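Local coordinates for thiol transferase (Phanerochaete chrysosporium, PDB 4F0B), which is a Ure2p-class glutathione transferase that binds oxidized glutathione disulfide and probably catalyses glutathione-dependent thiol transfer, at residues S113-W118 with Y171-Y176; G124-M129 with K156-V161; K182-A187 with A205-I210. One frame throughout, in Å; residues are numbered along the deposited sequence.

Contact 1: residues S113-W118 with Y171-Y176; sequences SEELQW and YILGTY
In the helical domain of the glutathione transferase fold, the tight turn that precedes helix 178-187 presses Ile172 and Leu173 onto Trp118, Glu114 and Glu115 of helix 109-139. Ile172 lays its CG2 methyl over one face of the indole, displaced toward the rim, with CG2 3.8 Å from Trp118 CG. It stands only 18° off the normal of the five-membered ring, a CH-pi contact. Ile172 CG2 is anti to its own backbone N, which carries this methyl out over the indole. Leu173 divides its two methyls. CD2 approaches Trp118 CD1 obliquely at 3.8 Å, while CD1 drops onto the helix backbone, 3.5 Å from Glu115 CA, with Glu115 CB also near. The carboxylate oxygen Glu114 OE2 lies 4.0 Å from Leu173 CD2, a loose contact. A type I beta turn from Tyr171 to Gly174 presents the two aliphatic chains together, closed by Gly174 N to Tyr171 O at 3.1 Å. Gly174 adopts backbone angles at which a CB would jam against the preceding carbonyl O. Asp180 OD1 accepts a hydrogen bond from Ile172 N, tying the turn to the helix that follows; Arg103 bonds through NH2 to Leu173 O. Trp118 also meets Phe82 of the second subunit edge-to-face. Across the two segments no hydrogen bond forms: methyl groups on an indole and on a helix backbone do the joining, while the turn's Ile172 N and Leu173 O are bonded to Asp180 and Arg103 outside it.

Contact 2: residues G124-M129 with K156-V161; sequences GGIGPM and KRLYRV. With GDS (oxidized glutathione disulfide), chain C.
In the helical domain of the GST fold, beside the oxidized glutathione disulfide pocket, Leu158 of helix 145-166 packs against Gly125 and Ile126 of helix 109-139. The two short helical segments run roughly antiparallel, 144° between their directions, with axes 9.7 Å apart at closest approach. Gly125 makes this possible. It sits in a wider, pi-type turn, and Leu158 brings CD1 to 3.5 Å from Gly125 C; a CB there would crowd Leu158 CD2. Met129 CB, 3.8 Å away, and Met129 CG both meet Leu158 CD1; beyond CG the thioether chain turns off, bent at chi2 (-64°). Ile126 and Leu158 lie alongside each other, running opposite ways, Ile126 CG1 3.9 Å from Leu158 CB. Tyr159 crosses Ile126 at about a right angle: Ile126 CD1 lies over one face of the phenol ring, while Ile126 CG2 reaches the hydroxyl end, 3.7 Å from Tyr159 OH. That buried hydroxyl is hydrogen-bonded to Gln130. Leu158 and Tyr159 thus cover the flank of the kinked helix that carries Ile126, and its other flank serves the ligand. There Gly127 and Pro128 border the oxidized glutathione disulfide, and Pro128, whose ring nitrogen has no hydrogen to donate, meets a ligand carboxylate by contact alone: GDS OE6 rests 3.3 Å from Pro128 N and 3.4 Å from Pro128 CG.

Contact 3: residues K182-A187 with A205-I210; sequences KIFGWA and AWVERI. With GDS (oxidized glutathione disulfide), chain C.
One face of the Phe184 ring carries Ile210 CG2, seated over its centre 3.5 Å from the centroid and 10° off the normal, a well-aimed CH-pi contact; near the plane at the ring's edge lies the backbone carbonyl of Val207, with O 3.6 Å from Phe184 CE1. The Trp206 indole takes Ile210 CD1 on one face, toward the rim, and Ala187 CB in plane at its edge, 3.5 Å from CZ3. Ile210 therefore spends one methyl on each ring. These groups join helix 178-187 to helix 201-211 in the all-helical domain of the GST fold, the short axes crossing at -105°. With CG anti to the backbone N (chi1 170°), the Phe184 ring is carried out to meet Ile210. Ile183 meets Trp206 at about a right angle, its CG2 3.6 Å from Trp206 CH2. Ala187 CB is shared, since Val207 CG2 lies 3.6 Å from it as well. The indole nitrogen of Trp206 is hydrogen-bonded to Asp180 OD1. An alanine at Phe184 would remove the ring and probably open a gap between the helices, leaving Ile210 CG2 without the face it covers. Other residues of helix 178-187 border the oxidized glutathione disulfide. Lys182 NZ is hydrogen-bonded to Thr84 OG1. From GDS OE1, Lys182 NZ stays 3.9 Å away, near but not bonded. Trp186, with NE1 bonded to Asn18 OD1, brings its six-membered ring to the ligand, Trp186 CH2 touching GDS CB5 at 3.5 Å.

All three contacts lie in the helical domain, their centres 13 to 16 Å apart. Contacts 1 and 2 both use helix 109-139; along the chain, both segments of contact 2 fall between those of contact 1, and contact 3 follows after both. The three also touch directly: Ile183 links contacts 1 and 3 through Ile172 and links contacts 2 and 3 through Ile126, Tyr159 meets Ala187, and Val161 meets Trp118 between contacts 1 and 2. Helix 178-187 is packed against 109-139, 145-166 and 201-211. Contacts 1 and 2 also face the second subunit, whereas contacts 2 and 3 border the bound disulfide, so the touching contacts appear to form one core behind both the subunit interface and the ligand pocket.

Contact 1: residues S113-W118 with Y171-Y176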
# COMPACT_ATOMS: atom_id res chain seq x y z
N SER A 113 2.73 14.42 -0.96
CA SER A 113 3.66 13.29 -0.91
C SER A 113 3.74 12.66 0.48
O SER A 113 3.69 11.45 0.62
CB SER A 113 5.03 13.72 -1.38
OG SER A 113 5.93 12.60 -1.26
N GLU A 114 3.83 13.49 1.53
CA GLU A 114 3.88 12.92 2.86
C GLU A 114 2.64 12.11 3.18
O GLU A 114 2.72 11.04 3.82
CB GLU A 114 4.09 13.98 3.94
CG GLU A 114 5.44 14.69 3.88
CD GLU A 114 5.65 15.54 5.12
OE1 GLU A 114 5.66 16.78 4.97
OE2 GLU A 114 5.77 14.97 6.25
N GLU A 115 1.47 12.62 2.78
CA GLU A 115 0.25 11.87 2.97
C GLU A 115 0.31 10.52 2.24
O GLU A 115 -0.05 9.50 2.83
CB GLU A 115 -0.92 12.75 2.50
CG GLU A 115 -2.26 12.07 2.58
CD GLU A 115 -3.26 12.86 1.83
OE1 GLU A 115 -3.43 12.60 0.62
OE2 GLU A 115 -3.81 13.81 2.41
N LEU A 116 0.75 10.50 0.98
CA LEU A 116 0.93 9.23 0.26
C LEU A 116 1.91 8.31 0.98
O LEU A 116 1.68 7.11 1.10
CB LEU A 116 1.44 9.46 -1.16
CG LEU A 116 0.48 10.12 -2.14
CD1 LEU A 116 1.18 10.27 -3.48
CD2 LEU A 116 -0.79 9.27 -2.30
N GLN A 117 3.01 8.87 1.48
CA GLN A 117 4.00 8.02 2.15
C GLN A 117 3.39 7.33 3.36
O GLN A 117 3.60 6.11 3.55
CB GLN A 117 5.20 8.86 2.57
CG GLN A 117 5.98 9.45 1.39
CD GLN A 117 7.07 10.36 1.87
OE1 GLN A 117 7.88 9.99 2.70
NE2 GLN A 117 7.08 11.61 1.35
N TRP A 118 2.64 8.06 4.19
CA TRP A 118 2.03 7.43 5.37
C TRP A 118 0.88 6.49 5.03
O TRP A 118 0.73 5.46 5.68
CB TRP A 118 1.69 8.48 6.45
CG TRP A 118 2.95 9.00 7.09
CD1 TRP A 118 3.62 10.13 6.76
CD2 TRP A 118 3.72 8.35 8.13
NE1 TRP A 118 4.76 10.26 7.55
CE2 TRP A 118 4.84 9.16 8.37
CE3 TRP A 118 3.56 7.19 8.86
CZ2 TRP A 118 5.81 8.83 9.34
CZ3 TRP A 118 4.52 6.86 9.82
CH2 TRP A 118 5.62 7.69 10.04
N TYR A 171 -1.92 14.33 15.53
CA TYR A 171 -2.28 13.57 14.31
C TYR A 171 -1.02 13.41 13.47
O TYR A 171 -0.04 14.19 13.61
CB TYR A 171 -3.41 14.27 13.51
CG TYR A 171 -4.64 14.46 14.35
CD1 TYR A 171 -5.50 13.39 14.59
CD2 TYR A 171 -4.90 15.69 14.97
CE1 TYR A 171 -6.61 13.54 15.41
CE2 TYR A 171 -6.01 15.85 15.78
CZ TYR A 171 -6.85 14.76 16.01
OH TYR A 171 -7.94 14.95 16.84
N ILE A 172 -1.05 12.41 12.59
CA ILE A 172 0.18 12.02 11.89
C ILE A 172 0.80 13.16 11.10
O ILE A 172 2.02 13.38 11.17
CB ILE A 172 -0.10 10.82 10.97
CG1 ILE A 172 -0.56 9.62 11.82
CG2 ILE A 172 1.13 10.47 10.12
CD1 ILE A 172 -1.12 8.49 10.95
N LEU A 173 -0.04 13.89 10.37
CA LEU A 173 0.43 15.01 9.56
C LEU A 173 -0.10 16.33 10.10
O LEU A 173 -0.44 17.22 9.34
CB LEU A 173 0.07 14.82 8.07
CG LEU A 173 0.72 13.53 7.52
CD1 LEU A 173 0.20 13.36 6.09
CD2 LEU A 173 2.22 13.60 7.52
N GLY A 174 -0.16 16.44 11.44
CA GLY A 174 -0.53 17.73 12.04
C GLY A 174 -2.02 17.81 12.28
O GLY A 174 -2.51 17.73 13.42
N THR A 175 -2.77 18.02 11.20
CA THR A 175 -4.23 18.00 11.26
C THR A 175 -4.76 16.63 10.90
O THR A 175 -4.18 15.89 10.07
CB THR A 175 -4.83 19.04 10.28
OG1 THR A 175 -4.28 18.82 8.98
CG2 THR A 175 -4.47 20.46 10.74
N TYR A 176 -5.88 16.27 11.51
CA TYR A 176 -6.57 15.00 11.26
C TYR A 176 -6.96 14.85 9.80
O TYR A 176 -7.53 15.76 9.20
CB TYR A 176 -7.81 14.96 12.13
CG TYR A 176 -8.79 13.83 11.87
CD1 TYR A 176 -8.53 12.53 12.32
CD2 TYR A 176 -9.99 14.08 11.22
CE1 TYR A 176 -9.44 11.51 12.12
CE2 TYR A 176 -10.91 13.05 11.02
CZ TYR A 176 -10.64 11.79 11.49
OH TYR A 176 -11.56 10.80 11.31

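Contact 2: residues G124-M129 with K156-V161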
# COMPACT_ATOMS: atom_id res chain seq x y z
N GLY A 124 1.14 -1.13 3.27
CA GLY A 124 2.10 -2.21 3.07
C GLY A 124 2.66 -2.76 4.36
O GLY A 124 3.30 -3.81 4.36
N GLY A 125 2.43 -2.08 5.47
CA GLY A 125 2.98 -2.41 6.77
C GLY A 125 1.92 -2.83 7.77
O GLY A 125 1.65 -4.02 7.96
N ILE A 126 1.28 -1.85 8.39
CA ILE A 126 0.32 -2.14 9.46
C ILE A 126 -0.85 -3.07 8.99
O ILE A 126 -1.14 -4.08 9.63
CB ILE A 126 -0.23 -0.86 10.08
CG1 ILE A 126 0.87 -0.22 10.95
CG2 ILE A 126 -1.45 -1.15 10.97
CD1 ILE A 126 0.57 1.20 11.49
N GLY A 127 -1.52 -2.75 7.88
CA GLY A 127 -2.65 -3.58 7.50
C GLY A 127 -2.24 -5.02 7.20
O GLY A 127 -2.80 -5.97 7.77
N PRO A 128 -1.24 -5.22 6.34
CA PRO A 128 -0.85 -6.61 6.02
C PRO A 128 -0.33 -7.33 7.28
O PRO A 128 -0.72 -8.49 7.51
CB PRO A 128 0.27 -6.43 5.00
CG PRO A 128 -0.16 -5.14 4.25
CD PRO A 128 -0.71 -4.26 5.36
N MET A 129 0.55 -6.71 8.06
CA MET A 129 1.19 -7.44 9.15
C MET A 129 0.28 -7.64 10.36
O MET A 129 0.24 -8.75 10.92
CB MET A 129 2.47 -6.73 9.58
CG MET A 129 3.51 -6.67 8.48
SD MET A 129 4.14 -8.30 7.94
CE MET A 129 3.21 -8.58 6.44
N LYS A 156 4.20 -4.78 16.57
CA LYS A 156 4.79 -3.91 17.58
C LYS A 156 5.86 -2.98 17.01
O LYS A 156 5.91 -1.80 17.36
CB LYS A 156 5.34 -4.72 18.76
CG LYS A 156 4.27 -5.37 19.62
CD LYS A 156 4.85 -6.34 20.65
CE LYS A 156 3.71 -7.10 21.28
NZ LYS A 156 4.24 -7.99 22.37
N ARG A 157 6.71 -3.50 16.12
CA ARG A 157 7.72 -2.66 15.49
C ARG A 157 7.05 -1.53 14.70
O ARG A 157 7.47 -0.36 14.78
CB ARG A 157 8.64 -3.49 14.56
CG ARG A 157 9.83 -2.73 14.02
CD ARG A 157 10.49 -3.48 12.90
NE ARG A 157 9.64 -3.50 11.70
CZ ARG A 157 9.51 -2.48 10.86
NH1 ARG A 157 10.22 -1.36 11.04
NH2 ARG A 157 8.71 -2.58 9.80
N LEU A 158 6.03 -1.87 13.92
CA LEU A 158 5.32 -0.86 13.13
C LEU A 158 4.61 0.16 14.02
O LEU A 158 4.63 1.38 13.71
CB LEU A 158 4.32 -1.56 12.24
CG LEU A 158 4.94 -2.34 11.07
CD1 LEU A 158 3.92 -3.34 10.54
CD2 LEU A 158 5.46 -1.41 9.95
N TYR A 159 4.00 -0.30 15.11
CA TYR A 159 3.38 0.64 16.05
C TYR A 159 4.39 1.51 16.78
O TYR A 159 4.03 2.63 17.14
CB TYR A 159 2.38 -0.07 16.99
CG TYR A 159 1.04 -0.26 16.31
CD1 TYR A 159 0.73 -1.40 15.60
CD2 TYR A 159 0.10 0.77 16.32
CE1 TYR A 159 -0.50 -1.56 14.98
CE2 TYR A 159 -1.13 0.61 15.68
CZ TYR A 159 -1.43 -0.56 15.05
OH TYR A 159 -2.66 -0.71 14.41
N ARG A 160 5.63 1.05 16.94
CA ARG A 160 6.65 1.89 17.55
C ARG A 160 7.01 3.00 16.57
O ARG A 160 7.19 4.17 16.98
CB ARG A 160 7.89 1.05 17.87
CG ARG A 160 9.02 1.89 18.51
CD ARG A 160 8.61 2.47 19.88
NE ARG A 160 8.18 1.41 20.79
CZ ARG A 160 7.26 1.57 21.75
NH1 ARG A 160 6.69 2.75 21.96
NH2 ARG A 160 6.94 0.53 22.53
N VAL A 161 7.10 2.68 15.28
CA VAL A 161 7.30 3.72 14.27
C VAL A 161 6.17 4.77 14.36
O VAL A 161 6.42 6.00 14.38
CB VAL A 161 7.33 3.13 12.84
CG1 VAL A 161 7.37 4.25 11.77
CG2 VAL A 161 8.57 2.20 12.68
N1 GDS C . -5.45 -4.09 0.54
CA1 GDS C . -6.94 -4.19 0.64
C1 GDS C . -7.48 -2.79 1.04
OE1 GDS C . -6.74 -2.03 1.70
OE2 GDS C . -8.64 -2.50 0.67
CB1 GDS C . -7.31 -5.20 1.74
CG1 GDS C . -8.83 -5.44 1.81
CD1 GDS C . -9.11 -6.66 2.67
O1 GDS C . -8.26 -7.33 3.25
N2 GDS C . -10.43 -7.04 2.71
CA2 GDS C . -10.90 -8.19 3.50
C2 GDS C . -11.74 -9.09 2.62
O2 GDS C . -12.57 -8.61 1.80
CB2 GDS C . -11.77 -7.78 4.69
SG2 GDS C . -11.01 -6.61 5.81
N3 GDS C . -11.53 -10.40 2.80
CA3 GDS C . -12.32 -11.37 2.03
C3 GDS C . -11.47 -12.40 1.37
OE3 GDS C . -12.08 -13.23 0.67
OE4 GDS C . -10.22 -12.37 1.54
N4 GDS C . -6.23 -7.65 5.27
CA4 GDS C . -4.82 -7.35 5.07
C4 GDS C . -4.55 -5.87 4.61
OE5 GDS C . -5.39 -4.98 4.87
OE6 GDS C . -3.48 -5.70 4.01
C5 GDS C . -6.58 -8.53 6.21
O5 GDS C . -5.74 -9.11 6.94
CA5 GDS C . -8.06 -8.83 6.36
N5 GDS C . -8.26 -10.27 6.64
CB5 GDS C . -8.57 -7.92 7.50
SG5 GDS C . -10.36 -7.97 7.61
CA6 GDS C . -8.17 -13.55 3.99
C6 GDS C . -6.88 -14.16 4.57
OE7 GDS C . -5.95 -13.40 4.90
OE8 GDS C . -6.82 -15.42 4.61
N6 GDS C . -8.60 -14.38 2.87
CB6 GDS C . -9.28 -13.48 5.08
CG6 GDS C . -9.04 -12.51 6.27
CD6 GDS C . -8.98 -11.09 5.81
O6 GDS C . -9.47 -10.65 4.78

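Contact 3: residues K182-A187 with A205-I210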
# COMPACT_ATOMS: atom_id res chain seq x y z
N LYS A 182 -7.04 5.94 7.77
CA LYS A 182 -6.59 4.64 7.29
C LYS A 182 -6.03 3.77 8.39
O LYS A 182 -6.41 2.59 8.55
CB LYS A 182 -5.55 4.80 6.18
CG LYS A 182 -4.83 3.49 5.81
CD LYS A 182 -5.76 2.43 5.22
CE LYS A 182 -5.03 1.06 5.20
NZ LYS A 182 -5.98 -0.06 4.93
N ILE A 183 -5.13 4.34 9.19
CA ILE A 183 -4.49 3.55 10.23
C ILE A 183 -5.42 3.28 11.41
O ILE A 183 -5.35 2.19 12.01
CB ILE A 183 -3.19 4.20 10.71
CG1 ILE A 183 -2.24 4.30 9.51
CG2 ILE A 183 -2.57 3.36 11.84
CD1 ILE A 183 -0.89 5.00 9.78
N PHE A 184 -6.29 4.25 11.71
CA PHE A 184 -7.21 4.13 12.83
C PHE A 184 -8.07 2.87 12.77
O PHE A 184 -8.34 2.24 13.79
CB PHE A 184 -8.08 5.39 12.93
CG PHE A 184 -9.21 5.25 13.91
CD1 PHE A 184 -8.96 5.40 15.27
CD2 PHE A 184 -10.51 4.98 13.48
CE1 PHE A 184 -10.00 5.26 16.20
CE2 PHE A 184 -11.53 4.83 14.38
CZ PHE A 184 -11.30 4.97 15.72
N GLY A 185 -8.50 2.47 11.58
CA GLY A 185 -9.33 1.27 11.49
C GLY A 185 -8.64 0.03 12.06
O GLY A 185 -9.32 -0.83 12.66
N TRP A 186 -7.32 -0.06 11.83
CA TRP A 186 -6.51 -1.12 12.42
C TRP A 186 -6.12 -0.87 13.88
O TRP A 186 -6.17 -1.78 14.72
CB TRP A 186 -5.26 -1.36 11.56
CG TRP A 186 -5.58 -2.10 10.29
CD1 TRP A 186 -5.81 -1.56 9.05
CD2 TRP A 186 -5.70 -3.50 10.17
NE1 TRP A 186 -6.10 -2.57 8.15
CE2 TRP A 186 -6.04 -3.78 8.81
CE3 TRP A 186 -5.58 -4.57 11.09
CZ2 TRP A 186 -6.21 -5.09 8.34
CZ3 TRP A 186 -5.77 -5.88 10.62
CH2 TRP A 186 -6.08 -6.12 9.24
N ALA A 187 -5.72 0.36 14.18
CA ALA A 187 -5.24 0.66 15.54
C ALA A 187 -6.32 0.44 16.59
O ALA A 187 -5.98 0.00 17.70
CB ALA A 187 -4.68 2.07 15.60
N ALA A 205 -3.45 7.55 22.85
CA ALA A 205 -4.18 8.83 22.98
C ALA A 205 -4.77 9.27 21.64
O ALA A 205 -5.82 9.93 21.58
CB ALA A 205 -3.26 9.93 23.55
N TRP A 206 -4.09 8.92 20.56
CA TRP A 206 -4.55 9.23 19.20
C TRP A 206 -5.79 8.40 18.83
O TRP A 206 -6.78 8.94 18.32
CB TRP A 206 -3.36 9.07 18.25
CG TRP A 206 -3.63 8.99 16.78
CD1 TRP A 206 -3.67 10.02 15.87
CD2 TRP A 206 -3.74 7.79 16.03
NE1 TRP A 206 -3.83 9.51 14.60
CE2 TRP A 206 -3.89 8.15 14.67
CE3 TRP A 206 -3.72 6.44 16.38
CZ2 TRP A 206 -4.07 7.19 13.65
CZ3 TRP A 206 -3.91 5.48 15.38
CH2 TRP A 206 -4.07 5.86 14.03
N VAL A 207 -5.79 7.10 19.16
CA VAL A 207 -6.97 6.27 18.97
C VAL A 207 -8.14 6.86 19.75
O VAL A 207 -9.24 6.97 19.23
CB VAL A 207 -6.71 4.80 19.42
CG1 VAL A 207 -8.05 4.02 19.51
CG2 VAL A 207 -5.73 4.10 18.44
N GLU A 208 -7.91 7.24 21.01
CA GLU A 208 -8.99 7.76 21.84
C GLU A 208 -9.58 9.06 21.28
O GLU A 208 -10.83 9.21 21.25
CB GLU A 208 -8.47 7.94 23.25
CG GLU A 208 -8.23 6.60 23.93
CD GLU A 208 -7.54 6.69 25.29
OE1 GLU A 208 -7.06 7.78 25.66
OE2 GLU A 208 -7.47 5.64 25.97
N ARG A 209 -8.73 9.97 20.80
CA ARG A 209 -9.29 11.24 20.32
C ARG A 209 -10.05 11.07 19.01
O ARG A 209 -10.97 11.86 18.72
CB ARG A 209 -8.25 12.37 20.26
CG ARG A 209 -7.20 12.28 19.16
CD ARG A 209 -6.24 13.52 19.15
NE ARG A 209 -5.51 13.61 20.41
CZ ARG A 209 -4.32 13.04 20.65
NH1 ARG A 209 -3.78 13.14 21.86
NH2 ARG A 209 -3.63 12.42 19.69
N ILE A 210 -9.70 10.07 18.21
CA ILE A 210 -10.40 9.81 16.96
C ILE A 210 -11.70 9.05 17.25
O ILE A 210 -12.76 9.35 16.68
CB ILE A 210 -9.51 9.05 15.97
CG1 ILE A 210 -8.34 9.97 15.53
CG2 ILE A 210 -10.31 8.63 14.72
CD1 ILE A 210 -7.22 9.28 14.80
N1 GDS C . -5.45 -4.09 0.54
CA1 GDS C . -6.94 -4.19 0.64
C1 GDS C . -7.48 -2.79 1.04
OE1 GDS C . -6.74 -2.03 1.70
OE2 GDS C . -8.64 -2.50 0.67
CB1 GDS C . -7.31 -5.20 1.74
CG1 GDS C . -8.83 -5.44 1.81
CD1 GDS C . -9.11 -6.66 2.67
O1 GDS C . -8.26 -7.33 3.25
N2 GDS C . -10.43 -7.04 2.71
CA2 GDS C . -10.90 -8.19 3.50
C2 GDS C . -11.74 -9.09 2.62
O2 GDS C . -12.57 -8.61 1.80
CB2 GDS C . -11.77 -7.78 4.69
SG2 GDS C . -11.01 -6.61 5.81
N3 GDS C . -11.53 -10.40 2.80
CA3 GDS C . -12.32 -11.37 2.03
C3 GDS C . -11.47 -12.40 1.37
OE3 GDS C . -12.08 -13.23 0.67
OE4 GDS C . -10.22 -12.37 1.54
N4 GDS C . -6.23 -7.65 5.27
CA4 GDS C . -4.82 -7.35 5.07
C4 GDS C . -4.55 -5.87 4.61
OE5 GDS C . -5.39 -4.98 4.87
OE6 GDS C . -3.48 -5.70 4.01
C5 GDS C . -6.58 -8.53 6.21
O5 GDS C . -5.74 -9.11 6.94
CA5 GDS C . -8.06 -8.83 6.36
N5 GDS C . -8.26 -10.27 6.64
CB5 GDS C . -8.57 -7.92 7.50
SG5 GDS C . -10.36 -7.97 7.61
CA6 GDS C . -8.17 -13.55 3.99
C6 GDS C . -6.88 -14.16 4.57
OE7 GDS C . -5.95 -13.40 4.90
OE8 GDS C . -6.82 -15.42 4.61
N6 GDS C . -8.60 -14.38 2.87
CB6 GDS C . -9.28 -13.48 5.08
CG6 GDS C . -9.04 -12.51 6.27
CD6 GDS C . -8.98 -11.09 5.81
O6 GDS C . -9.47 -10.65 4.78